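Local coordinates for protein beta-mannosidase (Trichoderma harzianum, PDB 4CVU) that probably hydrolyses terminal beta-D-mannosidic linkages at the non-reducing ends of oligosaccharides, as a fungal beta-mannosidase of glycoside hydrolase family 2, at residues A[383-389]-A[416-422]; A[687-691]-A[735-739]; A[537-541]-A[566-570]; A[596-601]-A[714-718]; A[731-735]-A[898-904]. All blocks are in the same frame, centred on the assembly; numbering follows the deposited sequence.

Contact 1. Residues A[383-389]-A[416-422]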
# COMPACT_ATOMS: atom_id res chain seq x y z
N TYR A 383 -21.86 10.47 38.25
CA TYR A 383 -20.53 9.95 37.93
C TYR A 383 -20.29 10.10 36.42
O TYR A 383 -21.01 9.46 35.64
CB TYR A 383 -20.37 8.48 38.32
CG TYR A 383 -18.91 8.11 38.41
CD1 TYR A 383 -18.18 7.77 37.29
CD2 TYR A 383 -18.24 8.19 39.62
CE1 TYR A 383 -16.83 7.49 37.35
CE2 TYR A 383 -16.88 7.91 39.70
CZ TYR A 383 -16.18 7.57 38.56
OH TYR A 383 -14.82 7.31 38.60
N ALA A 384 -19.32 10.91 36.02
CA ALA A 384 -19.03 11.08 34.57
C ALA A 384 -18.22 9.90 34.06
O ALA A 384 -17.33 9.41 34.76
CB ALA A 384 -18.30 12.38 34.33
N LYS A 385 -18.58 9.40 32.88
CA LYS A 385 -17.94 8.24 32.33
C LYS A 385 -17.69 8.55 30.86
O LYS A 385 -18.62 8.94 30.19
CB LYS A 385 -18.85 7.04 32.47
CG LYS A 385 -19.17 6.61 33.92
CD LYS A 385 -20.05 5.36 34.01
CE LYS A 385 -21.37 5.57 33.27
NZ LYS A 385 -22.38 4.49 33.45
N GLY A 386 -16.46 8.46 30.40
CA GLY A 386 -16.19 8.63 28.97
C GLY A 386 -14.71 8.73 28.68
O GLY A 386 -13.90 7.94 29.25
N ALA A 387 -14.37 9.65 27.77
CA ALA A 387 -13.00 9.75 27.18
C ALA A 387 -12.72 11.12 26.56
O ALA A 387 -13.60 11.98 26.55
CB ALA A 387 -12.78 8.66 26.14
N ASN A 388 -11.49 11.31 26.06
CA ASN A 388 -11.08 12.56 25.41
C ASN A 388 -11.22 12.43 23.89
O ASN A 388 -10.70 11.52 23.29
CB ASN A 388 -9.66 12.87 25.75
CG ASN A 388 -9.51 13.30 27.23
OD1 ASN A 388 -9.41 14.50 27.53
ND2 ASN A 388 -9.49 12.36 28.12
N LEU A 389 -11.96 13.33 23.30
CA LEU A 389 -12.17 13.37 21.85
C LEU A 389 -11.12 14.27 21.24
O LEU A 389 -11.02 15.46 21.58
CB LEU A 389 -13.55 13.93 21.57
CG LEU A 389 -13.86 14.14 20.08
CD1 LEU A 389 -13.96 12.79 19.41
CD2 LEU A 389 -15.14 14.94 19.95
N PHE A 416 -20.87 5.73 27.71
CA PHE A 416 -20.41 7.08 28.01
C PHE A 416 -21.57 7.99 28.41
O PHE A 416 -22.67 7.77 28.03
CB PHE A 416 -19.70 7.71 26.78
CG PHE A 416 -18.29 7.27 26.55
CD1 PHE A 416 -17.91 5.97 26.72
CD2 PHE A 416 -17.39 8.14 26.08
CE1 PHE A 416 -16.64 5.58 26.43
CE2 PHE A 416 -16.13 7.75 25.80
CZ PHE A 416 -15.75 6.47 25.97
N ASN A 417 -21.33 9.01 29.20
CA ASN A 417 -22.22 10.15 29.29
C ASN A 417 -21.50 11.46 29.05
O ASN A 417 -22.15 12.51 29.05
CB ASN A 417 -23.01 10.16 30.60
CG ASN A 417 -22.12 10.11 31.80
OD1 ASN A 417 -21.03 10.62 31.76
ND2 ASN A 417 -22.54 9.39 32.83
N MET A 418 -20.19 11.41 28.76
CA MET A 418 -19.39 12.61 28.56
C MET A 418 -18.20 12.35 27.65
O MET A 418 -17.62 11.25 27.68
CB MET A 418 -18.87 13.14 29.93
CG MET A 418 -18.14 14.46 29.86
SD MET A 418 -17.62 15.05 31.51
CE MET A 418 -19.07 15.92 32.05
N LEU A 419 -17.90 13.34 26.80
CA LEU A 419 -16.62 13.50 26.14
C LEU A 419 -15.99 14.81 26.56
O LEU A 419 -16.67 15.86 26.66
CB LEU A 419 -16.74 13.46 24.59
CG LEU A 419 -17.31 12.20 23.97
CD1 LEU A 419 -17.64 12.41 22.50
CD2 LEU A 419 -16.35 11.04 24.11
N ARG A 420 -14.67 14.79 26.76
CA ARG A 420 -13.92 16.01 26.84
C ARG A 420 -13.41 16.36 25.47
O ARG A 420 -12.61 15.61 24.92
CB ARG A 420 -12.73 15.87 27.78
CG ARG A 420 -11.72 16.98 27.59
CD ARG A 420 -10.83 17.09 28.81
NE ARG A 420 -9.78 18.08 28.63
CZ ARG A 420 -8.47 17.84 28.61
NH1 ARG A 420 -7.96 16.62 28.73
NH2 ARG A 420 -7.64 18.86 28.47
N VAL A 421 -13.85 17.49 24.94
CA VAL A 421 -13.42 17.98 23.65
C VAL A 421 -12.09 18.73 23.87
O VAL A 421 -12.05 19.91 24.18
CB VAL A 421 -14.48 18.87 22.96
CG1 VAL A 421 -14.05 19.20 21.54
CG2 VAL A 421 -15.81 18.18 22.94
N TRP A 422 -11.02 17.98 23.66
CA TRP A 422 -9.66 18.33 23.98
C TRP A 422 -9.15 19.54 23.20
O TRP A 422 -9.40 19.66 22.01
CB TRP A 422 -8.78 17.10 23.67
CG TRP A 422 -7.30 17.36 23.80
CD1 TRP A 422 -6.57 17.33 24.96
CD2 TRP A 422 -6.39 17.69 22.76
NE1 TRP A 422 -5.24 17.59 24.69
CE2 TRP A 422 -5.11 17.83 23.34
CE3 TRP A 422 -6.52 17.91 21.37
CZ2 TRP A 422 -3.97 18.18 22.60
CZ3 TRP A 422 -5.40 18.23 20.64
CH2 TRP A 422 -4.14 18.38 21.25
O HOH W 1 -10.44 17.91 20.19
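The side-chain amide of N417 meets the backbone of 383-389 with both of its ends. With CG set between the backbone N and the carbonyl carbon (chi1 55°), the amide turns back along the neighbouring segment: N417 OD1 accepts from K385 N at 3.0 Å, while N417 ND2 donates to Y383 O at 3.2 Å. K385 O has two donors, the closer being N417 N at 2.9 Å and the other M418 N. From there the two segments pair as parallel strands of the barrel sheet, the first and last elements of a beta-alpha-beta unit that runs through helix 401-413. R420 N donates to A387 O (3.0 Å) and L389 N to R420 O (2.9 Å). L389 O then takes W422 N and a water, which donates to W422 O as well. A387, L389, L419 and V421 form the apolar face; A387 CB also rests 3.5 Å from F416 CE2. N388 and R420 share the polar face, where R420 NH1 reaches N388 OD1 at 2.8 Å with amide and guanidinium planes 87° apart. R420 is further held by salt bridges to E446 and E594 and by N488 OD1, and N388 ND2 by the carbonyls of N593 and Y705. With NE, NH1 and NH2 all engaged, this buried arginine probably has little freedom to rotate, and the two carboxylates beside it would balance its charge.

Contact 2. Residues A[687-691]-A[735-739]; sequences IQFYR and RTYEH
The carbonyl oxygen of E738 is gripped by two nitrogens of one guanidinium: R691 NH1 lies 2.7 Å from E738 O and R691 NH2 3.0 Å from it, an end-on grasp with the oxygen almost in the guanidinium plane. R691 NH1 spends its second hydrogen on T736 O at 2.8 Å, arriving well above that carbonyl's plane (36° out of it), and R691 NH2 adds a weak bond to H739 O. A bend in the arginine chain at chi3 (68°) swings the guanidinium edge across these oxygens, so that one side chain gathers three carbonyls where helix 729-736 gives way to loop. One helical turn earlier, I687 supplies the apolar half. Its CG2 branch, anti to the backbone N, reaches T736 CG2 at 3.7 Å and Y737 CE1 at 3.6 Å, while I687 CD1 stands 3.7 Å from Y737 CZ, the isoleucine crossing the tyrosine at about a right angle. The ring is held from its far end, since Y737 OH bonds to S703 OG and to G386 O, and T736 OG1 turns back to V732 O of its own helix. An arginine from one helix reading the carbonyls at the C-terminal end of another is the polar element here; the whole is helix packing on the outside of a (beta/alpha)8 barrel, with I687 of helix 664-692 and Y737, just beyond helix 729-736, both touching strand 702-705.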
# COMPACT_ATOMS: atom_id res chain seq x y z
N ILE A 687 -10.02 2.38 35.79
CA ILE A 687 -11.39 2.80 35.88
C ILE A 687 -12.13 2.26 37.11
O ILE A 687 -12.92 2.98 37.72
CB ILE A 687 -12.20 2.38 34.64
CG1 ILE A 687 -11.72 3.17 33.42
CG2 ILE A 687 -13.67 2.65 34.95
CD1 ILE A 687 -12.27 2.70 32.08
N GLN A 688 -11.95 0.98 37.43
CA GLN A 688 -12.62 0.39 38.58
C GLN A 688 -12.11 1.04 39.88
O GLN A 688 -12.86 1.20 40.83
CB GLN A 688 -12.43 -1.12 38.62
CG GLN A 688 -11.01 -1.62 38.87
CD GLN A 688 -10.91 -3.14 38.91
OE1 GLN A 688 -11.56 -3.86 38.13
NE2 GLN A 688 -10.09 -3.64 39.84
N PHE A 689 -10.85 1.42 39.91
CA PHE A 689 -10.28 2.13 41.08
C PHE A 689 -10.84 3.57 41.23
O PHE A 689 -11.19 4.00 42.32
CB PHE A 689 -8.75 2.14 40.97
CG PHE A 689 -8.08 3.09 41.90
CD1 PHE A 689 -7.70 2.69 43.16
CD2 PHE A 689 -7.83 4.39 41.51
CE1 PHE A 689 -7.08 3.56 44.01
CE2 PHE A 689 -7.22 5.29 42.37
CZ PHE A 689 -6.85 4.87 43.62
N TYR A 690 -10.96 4.28 40.11
CA TYR A 690 -11.58 5.61 40.12
C TYR A 690 -13.06 5.53 40.56
O TYR A 690 -13.50 6.32 41.40
CB TYR A 690 -11.47 6.32 38.76
CG TYR A 690 -10.06 6.60 38.30
CD1 TYR A 690 -9.08 7.06 39.19
CD2 TYR A 690 -9.68 6.35 36.96
CE1 TYR A 690 -7.78 7.26 38.76
CE2 TYR A 690 -8.38 6.56 36.54
CZ TYR A 690 -7.43 7.01 37.43
OH TYR A 690 -6.10 7.24 37.01
N ARG A 691 -13.79 4.57 40.00
CA ARG A 691 -15.20 4.44 40.32
C ARG A 691 -15.51 4.06 41.76
O ARG A 691 -16.43 4.59 42.32
CB ARG A 691 -15.85 3.41 39.46
CG ARG A 691 -15.97 3.91 38.03
CD ARG A 691 -16.90 2.98 37.29
NE ARG A 691 -18.29 3.05 37.76
CZ ARG A 691 -19.30 2.42 37.16
NH1 ARG A 691 -19.07 1.67 36.07
NH2 ARG A 691 -20.55 2.55 37.61
N ARG A 735 -17.80 -2.61 29.66
CA ARG A 735 -18.22 -3.43 30.78
C ARG A 735 -17.92 -2.68 32.05
O ARG A 735 -18.72 -2.69 33.00
CB ARG A 735 -17.52 -4.79 30.84
CG ARG A 735 -18.04 -5.82 29.84
CD ARG A 735 -17.54 -7.22 30.23
NE ARG A 735 -16.09 -7.36 30.10
CZ ARG A 735 -15.46 -7.74 28.98
NH1 ARG A 735 -16.15 -8.05 27.87
NH2 ARG A 735 -14.13 -7.82 28.97
N THR A 736 -16.76 -2.03 32.05
CA THR A 736 -16.31 -1.36 33.27
C THR A 736 -17.04 -0.01 33.48
O THR A 736 -16.93 0.55 34.56
CB THR A 736 -14.77 -1.18 33.29
OG1 THR A 736 -14.15 -2.33 32.72
CG2 THR A 736 -14.24 -1.00 34.71
N TYR A 737 -17.72 0.50 32.46
CA TYR A 737 -18.57 1.68 32.58
C TYR A 737 -20.08 1.31 32.75
O TYR A 737 -20.97 2.16 32.65
CB TYR A 737 -18.38 2.62 31.37
CG TYR A 737 -17.12 3.52 31.40
CD1 TYR A 737 -16.46 3.83 32.57
CD2 TYR A 737 -16.67 4.12 30.24
CE1 TYR A 737 -15.36 4.70 32.59
CE2 TYR A 737 -15.58 5.00 30.25
CZ TYR A 737 -14.91 5.26 31.43
OH TYR A 737 -13.82 6.11 31.46
N GLU A 738 -20.38 0.04 32.98
CA GLU A 738 -21.76 -0.35 33.23
C GLU A 738 -22.25 0.27 34.56
O GLU A 738 -21.45 0.62 35.44
CB GLU A 738 -21.90 -1.88 33.26
CG GLU A 738 -21.86 -2.53 31.88
CD GLU A 738 -22.35 -3.96 31.89
OE1 GLU A 738 -23.49 -4.15 32.29
OE2 GLU A 738 -21.61 -4.88 31.55
N HIS A 739 -23.57 0.43 34.67
CA HIS A 739 -24.17 1.09 35.85
C HIS A 739 -23.78 0.45 37.16
O HIS A 739 -23.45 1.13 38.09
CB HIS A 739 -25.69 1.18 35.71
CG HIS A 739 -26.14 2.06 34.59
ND1 HIS A 739 -25.95 3.43 34.59
CD2 HIS A 739 -26.77 1.76 33.43
CE1 HIS A 739 -26.44 3.93 33.47
NE2 HIS A 739 -26.95 2.95 32.76

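Contact 3. Residues A[537-541]-A[566-570]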
# COMPACT_ATOMS: atom_id res chain seq x y z
N CYS A 537 -8.05 26.44 33.19
CA CYS A 537 -7.37 25.34 32.47
C CYS A 537 -7.92 23.99 32.86
O CYS A 537 -8.66 23.85 33.85
CB CYS A 537 -5.86 25.37 32.67
SG CYS A 537 -5.41 25.26 34.41
N SER A 538 -7.54 23.00 32.06
CA SER A 538 -8.11 21.65 32.11
C SER A 538 -7.86 20.92 33.40
O SER A 538 -8.59 19.99 33.70
CB SER A 538 -7.51 20.80 31.00
OG SER A 538 -6.11 20.66 31.21
N ALA A 539 -6.81 21.29 34.13
CA ALA A 539 -6.49 20.66 35.40
C ALA A 539 -5.90 21.66 36.36
O ALA A 539 -4.87 22.28 36.06
CB ALA A 539 -5.49 19.50 35.18
N ASN A 540 -6.52 21.79 37.52
CA ASN A 540 -6.04 22.71 38.53
C ASN A 540 -6.62 22.36 39.92
O ASN A 540 -7.45 21.49 40.06
CB ASN A 540 -6.32 24.20 38.14
CG ASN A 540 -7.78 24.49 37.93
OD1 ASN A 540 -8.54 24.55 38.89
ND2 ASN A 540 -8.21 24.64 36.64
N ASN A 541 -6.13 23.06 40.94
CA ASN A 541 -6.54 22.81 42.32
C ASN A 541 -7.78 23.58 42.78
O ASN A 541 -8.08 23.62 43.99
CB ASN A 541 -5.36 23.09 43.25
CG ASN A 541 -4.27 22.06 43.11
OD1 ASN A 541 -4.54 20.88 42.98
ND2 ASN A 541 -3.04 22.51 43.10
N ILE A 566 -7.44 17.30 49.55
CA ILE A 566 -7.44 16.81 48.16
C ILE A 566 -8.08 17.87 47.25
O ILE A 566 -9.10 18.46 47.61
CB ILE A 566 -8.23 15.51 48.03
CG1 ILE A 566 -7.49 14.39 48.74
CG2 ILE A 566 -8.43 15.14 46.55
CD1 ILE A 566 -8.32 13.14 48.94
N TYR A 567 -7.48 18.09 46.09
CA TYR A 567 -7.91 19.12 45.18
C TYR A 567 -7.82 18.59 43.76
O TYR A 567 -6.91 17.85 43.43
CB TYR A 567 -7.01 20.35 45.26
CG TYR A 567 -6.70 20.83 46.66
CD1 TYR A 567 -5.64 20.30 47.37
CD2 TYR A 567 -7.51 21.78 47.27
CE1 TYR A 567 -5.36 20.74 48.67
CE2 TYR A 567 -7.24 22.22 48.58
CZ TYR A 567 -6.16 21.69 49.26
OH TYR A 567 -5.88 22.11 50.56
N GLY A 568 -8.72 19.03 42.93
CA GLY A 568 -8.52 18.91 41.49
C GLY A 568 -8.77 17.57 40.87
O GLY A 568 -8.98 16.58 41.54
N ASP A 569 -8.74 17.57 39.54
CA ASP A 569 -8.75 16.35 38.78
C ASP A 569 -7.33 15.77 38.66
O ASP A 569 -6.35 16.44 39.00
CB ASP A 569 -9.39 16.57 37.40
CG ASP A 569 -8.73 17.66 36.58
OD1 ASP A 569 -7.88 18.42 37.12
OD2 ASP A 569 -9.07 17.75 35.33
N THR A 570 -7.24 14.51 38.21
CA THR A 570 -5.96 13.80 38.11
C THR A 570 -5.63 13.36 36.66
O THR A 570 -6.52 13.10 35.88
CB THR A 570 -5.94 12.56 38.99
OG1 THR A 570 -7.05 11.71 38.66
CG2 THR A 570 -5.99 12.94 40.48
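Segments 537-541 and 566-570 pass each other in nearly opposite directions, 163° apart. Their CA atoms come nearest at N541 and G568, 4.5 Å apart. G568 has a positive phi (79°), which suits glycine, and N540 O approaches its CA to 3.1 Å. Residues 537-541 follow strand 534-535, at the C-terminal end of the barrel strands where family 2 enzymes carry their active site; 566-570 leads into strand 570-572. D569 reaches across with its carboxylate, its CG set between the backbone N and the carbonyl carbon (chi1 57°). D569 OD2 stands 2.8 Å from S538 O, two acceptors close together and not hydrogen-bonded, and D569 OD1 lies 3.3 Å from A539 CB, buried and without a polar partner in the model. At the other end, N541 OD1 touches Y567 CB at 3.4 Å, with amide and ring planes 65° apart. N541 ND2 is held by Y558 O, while Y567 OH bonds to T562 N.

Contact 4. Residues A[596-601]-A[714-718]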
# COMPACT_ATOMS: atom_id res chain seq x y z
N GLY A 596 -3.75 6.98 30.47
CA GLY A 596 -3.53 5.97 29.40
C GLY A 596 -2.13 5.44 29.18
O GLY A 596 -1.20 5.73 29.94
N PHE A 597 -2.04 4.57 28.17
CA PHE A 597 -0.83 3.86 27.72
C PHE A 597 -1.11 3.64 26.22
O PHE A 597 -2.26 3.42 25.90
CB PHE A 597 -0.76 2.52 28.39
CG PHE A 597 0.62 1.93 28.46
CD1 PHE A 597 1.11 1.15 27.47
CD2 PHE A 597 1.44 2.19 29.58
CE1 PHE A 597 2.39 0.62 27.53
CE2 PHE A 597 2.68 1.66 29.67
CZ PHE A 597 3.18 0.87 28.67
N ILE A 598 -0.13 3.70 25.29
CA ILE A 598 -0.40 3.48 23.83
C ILE A 598 -0.56 2.04 23.39
O ILE A 598 -0.05 1.14 24.10
CB ILE A 598 0.64 4.18 22.95
CG1 ILE A 598 2.01 3.51 23.12
CG2 ILE A 598 0.73 5.66 23.29
CD1 ILE A 598 3.03 3.85 22.05
N SER A 599 -1.17 1.73 22.23
CA SER A 599 -1.12 0.38 21.83
C SER A 599 -1.20 0.45 20.27
O SER A 599 -1.62 1.48 19.74
CB SER A 599 -2.35 -0.36 22.38
OG SER A 599 -3.59 0.09 21.75
N MET A 600 -0.76 -0.61 19.62
CA MET A 600 -0.78 -0.70 18.15
C MET A 600 -2.19 -0.76 17.68
O MET A 600 -3.05 -1.32 18.34
CB MET A 600 -0.13 -2.01 17.71
CG MET A 600 1.35 -2.15 17.71
SD MET A 600 2.16 -0.92 16.76
CE MET A 600 3.82 -1.50 16.61
N PRO A 601 -2.46 -0.28 16.44
CA PRO A 601 -3.76 -0.59 15.93
C PRO A 601 -3.78 -1.99 15.27
O PRO A 601 -2.73 -2.62 15.04
CB PRO A 601 -3.94 0.47 14.83
CG PRO A 601 -2.58 0.74 14.32
CD PRO A 601 -1.73 0.68 15.58
N ALA A 714 -1.65 4.54 13.50
CA ALA A 714 -0.42 4.69 14.20
C ALA A 714 -0.58 4.19 15.62
O ALA A 714 -1.68 4.13 16.13
CB ALA A 714 -0.01 6.18 14.21
N PRO A 715 0.52 3.83 16.27
CA PRO A 715 0.36 3.39 17.66
C PRO A 715 0.06 4.57 18.57
O PRO A 715 0.83 5.53 18.59
CB PRO A 715 1.69 2.75 17.99
CG PRO A 715 2.64 3.27 17.04
CD PRO A 715 1.91 3.75 15.82
N THR A 716 -1.08 4.52 19.26
CA THR A 716 -1.47 5.60 20.19
C THR A 716 -2.26 5.15 21.41
O THR A 716 -2.47 3.95 21.66
CB THR A 716 -2.41 6.61 19.47
OG1 THR A 716 -3.72 6.03 19.48
CG2 THR A 716 -1.96 6.97 17.98
N TRP A 717 -2.79 6.10 22.14
CA TRP A 717 -3.66 5.84 23.29
C TRP A 717 -5.15 5.58 22.91
O TRP A 717 -5.99 5.36 23.79
CB TRP A 717 -3.59 7.00 24.30
CG TRP A 717 -2.22 7.41 24.79
CD1 TRP A 717 -1.69 7.14 26.04
CD2 TRP A 717 -1.24 8.23 24.12
NE1 TRP A 717 -0.45 7.65 26.14
CE2 TRP A 717 -0.14 8.35 25.00
CE3 TRP A 717 -1.16 8.82 22.86
CZ2 TRP A 717 1.03 9.02 24.65
CZ3 TRP A 717 -0.01 9.51 22.51
CH2 TRP A 717 1.09 9.60 23.41
N ALA A 718 -5.48 5.61 21.60
CA ALA A 718 -6.86 5.48 21.17
C ALA A 718 -7.47 4.15 21.51
O ALA A 718 -6.75 3.13 21.64
CB ALA A 718 -6.94 5.71 19.64
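I598 holds CG1 between its backbone N and carbonyl carbon (chi1 68°), which places the CG2 methyl beside the backbone N and over the indole of W717. The tryptophan meets it with CG anti to its own carbonyl carbon (chi1 -54°), and the result is a CH-pi contact: I598 CG2 sits 3.4 Å from the centroid of the six-membered ring of W717, only 17° off the ring normal. At the indole's edge, F597 N lies 3.4 Å from W717 CD1. Next to this overlap the backbones make a single antiparallel bridge of the hydrogen-bonded kind. S599 N donates to T716 O at 2.6 Å, and T716 N returns a bond to S599 O at 3.1 Å; the same T716 O also receives a CA-H contact from I598. Farther along, M600 and P715 lie side by side, with M600 SD 3.9 Å from P715 CB. T716 OG1 accepts from A718 N at 2.8 Å, an ST turn that starts at the bridge residue itself, and D710 OD1 is a second partner of that hydroxyl. W717 NE1 bonds to Y575 OH, and the indole packs edge-to-face with W706 and H628. S599 OG meets Q679 and K727. Two loops tied by one bridge, with an aromatic cluster around W717, one following strand 592-595 and the other strand 702-705, belong to the C-terminal rim of a (beta/alpha)8 barrel.

Contact 5. Residues A[731-735]-A[898-904]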
# COMPACT_ATOMS: atom_id res chain seq x y z
N TYR A 731 -14.21 -2.49 24.38
CA TYR A 731 -14.99 -3.64 24.83
C TYR A 731 -14.89 -3.81 26.32
O TYR A 731 -15.89 -4.09 27.01
CB TYR A 731 -14.53 -4.91 24.14
CG TYR A 731 -14.94 -5.00 22.68
CD1 TYR A 731 -16.27 -5.21 22.35
CD2 TYR A 731 -14.02 -4.85 21.66
CE1 TYR A 731 -16.66 -5.28 21.01
CE2 TYR A 731 -14.42 -4.93 20.33
CZ TYR A 731 -15.75 -5.14 20.04
OH TYR A 731 -16.15 -5.25 18.71
N VAL A 732 -13.68 -3.65 26.86
CA VAL A 732 -13.44 -3.70 28.32
C VAL A 732 -13.97 -2.51 29.16
O VAL A 732 -14.57 -2.68 30.22
CB VAL A 732 -11.95 -3.91 28.61
CG1 VAL A 732 -11.71 -4.03 30.12
CG2 VAL A 732 -11.46 -5.19 27.93
N SER A 733 -13.74 -1.29 28.67
CA SER A 733 -14.30 -0.09 29.26
C SER A 733 -15.84 -0.07 29.22
O SER A 733 -16.47 0.39 30.16
CB SER A 733 -13.64 1.13 28.61
OG SER A 733 -13.99 1.30 27.24
N ARG A 734 -16.46 -0.57 28.13
CA ARG A 734 -17.93 -0.73 28.11
C ARG A 734 -18.43 -1.47 29.33
O ARG A 734 -19.41 -1.03 29.97
CB ARG A 734 -18.40 -1.49 26.87
CG ARG A 734 -19.85 -1.99 26.92
CD ARG A 734 -20.11 -3.05 25.87
NE ARG A 734 -20.43 -2.52 24.53
CZ ARG A 734 -20.17 -3.14 23.38
NH1 ARG A 734 -19.50 -4.28 23.35
NH2 ARG A 734 -20.57 -2.64 22.25
N ARG A 735 -17.80 -2.61 29.66
CA ARG A 735 -18.22 -3.43 30.78
C ARG A 735 -17.92 -2.68 32.05
O ARG A 735 -18.72 -2.69 33.00
CB ARG A 735 -17.52 -4.79 30.84
CG ARG A 735 -18.04 -5.82 29.84
CD ARG A 735 -17.54 -7.22 30.23
NE ARG A 735 -16.09 -7.36 30.10
CZ ARG A 735 -15.46 -7.74 28.98
NH1 ARG A 735 -16.15 -8.05 27.87
NH2 ARG A 735 -14.13 -7.82 28.97
N PHE A 898 -19.36 -2.94 15.50
CA PHE A 898 -18.81 -3.50 16.71
C PHE A 898 -19.73 -4.60 17.26
O PHE A 898 -20.95 -4.56 17.06
CB PHE A 898 -18.54 -2.40 17.75
CG PHE A 898 -19.70 -1.45 17.96
CD1 PHE A 898 -20.74 -1.79 18.84
CD2 PHE A 898 -19.77 -0.24 17.29
CE1 PHE A 898 -21.82 -0.93 19.04
CE2 PHE A 898 -20.84 0.63 17.48
CZ PHE A 898 -21.88 0.27 18.35
N PHE A 899 -19.14 -5.55 17.95
CA PHE A 899 -19.85 -6.66 18.58
C PHE A 899 -20.45 -6.19 19.93
O PHE A 899 -19.95 -5.24 20.54
CB PHE A 899 -18.90 -7.83 18.82
CG PHE A 899 -18.35 -8.44 17.56
CD1 PHE A 899 -19.07 -9.43 16.86
CD2 PHE A 899 -17.11 -8.05 17.06
CE1 PHE A 899 -18.59 -9.98 15.68
CE2 PHE A 899 -16.62 -8.59 15.87
CZ PHE A 899 -17.36 -9.57 15.19
N ASP A 900 -21.47 -6.91 20.40
CA ASP A 900 -22.12 -6.52 21.67
C ASP A 900 -21.30 -6.96 22.87
O ASP A 900 -21.59 -6.59 24.00
CB ASP A 900 -23.57 -7.01 21.76
CG ASP A 900 -23.68 -8.51 21.92
OD1 ASP A 900 -22.76 -9.17 22.46
OD2 ASP A 900 -24.75 -9.06 21.54
N ASP A 901 -20.28 -7.76 22.61
CA ASP A 901 -19.30 -8.11 23.62
C ASP A 901 -18.05 -8.66 22.94
O ASP A 901 -18.12 -9.11 21.80
CB ASP A 901 -19.85 -9.18 24.57
CG ASP A 901 -19.12 -9.19 25.91
OD1 ASP A 901 -18.41 -8.21 26.21
OD2 ASP A 901 -19.24 -10.18 26.65
N ASN A 902 -16.92 -8.57 23.62
CA ASN A 902 -15.67 -9.09 23.10
C ASN A 902 -14.66 -9.14 24.24
O ASN A 902 -14.89 -8.51 25.27
CB ASN A 902 -15.16 -8.22 21.93
CG ASN A 902 -14.61 -9.04 20.80
OD1 ASN A 902 -14.34 -10.22 20.96
ND2 ASN A 902 -14.45 -8.42 19.64
N ALA A 903 -13.57 -9.88 24.04
CA ALA A 903 -12.57 -10.07 25.08
C ALA A 903 -13.19 -10.58 26.36
O ALA A 903 -13.13 -9.93 27.39
CB ALA A 903 -11.78 -8.78 25.33
N PHE A 904 -13.79 -11.77 26.29
CA PHE A 904 -14.50 -12.36 27.42
C PHE A 904 -13.99 -13.78 27.76
O PHE A 904 -13.31 -14.45 26.96
CB PHE A 904 -16.01 -12.39 27.15
CG PHE A 904 -16.40 -12.94 25.79
CD1 PHE A 904 -16.48 -14.30 25.57
CD2 PHE A 904 -16.69 -12.08 24.73
CE1 PHE A 904 -16.84 -14.80 24.33
CE2 PHE A 904 -17.05 -12.58 23.48
CZ PHE A 904 -17.11 -13.96 23.29
O HOH W 2 -17.86 -5.44 25.65
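Y731, R734 and R735, on one side of helix 729-736, meet the end of strand 895-899 and the loop after it, in the C-terminal Ig-fold domain, making this a junction between barrel helix and beta-sandwich. Y731 OH accepts from F899 N at 3.1 Å, and the CB of N902 lies over the face of the tyrosine ring. R734 takes F899 O end-on, with NH1 at 3.0 Å and NH2 at 3.2 Å, the two nitrogens coming from opposite faces of that carbonyl's plane. R735, its chain bent at chi3 (-67°), gives NH1 to N902 O at 2.9 Å and NH2 to A903 O at 2.8 Å; a salt bridge joins NH1 to D901 OD1, though the hydrogen bond within it is weak. Behind this shell, S413 OG holds R734 NH2, K912 NZ pairs with D901 OD2, and L889 N donates to N902 OD1. A G1 beta bulge sets A903 and F904 opposite T887. A water donates to Y731 O at 2.7 Å and to D901 OD1, and accepts from R734 NH1.

In the fold
Contact 1 lies about 6 Å from the centre of the chain and touches two of the others. Toward contact 2, centres 13 Å apart, K385 NZ meets Y737 O at 2.8 Å; toward contact 3, R420 NH2 packs 3.2 Å from S538 CB. Contact 4 stands off, its nearest atoms about 7 Å from contact 1. Contacts 2 and 5 both use helix 729-736 and touch where I687 CD1 lies 4.0 Å from S733 CB; R735 belongs to both segments but works in contact 5, and a cadmium ion lies about 4 Å from its side chain. By family analogy, contacts 1, 3 and 4 border the barrel end that houses the active site, whereas contacts 2 and 5 lie toward its outside.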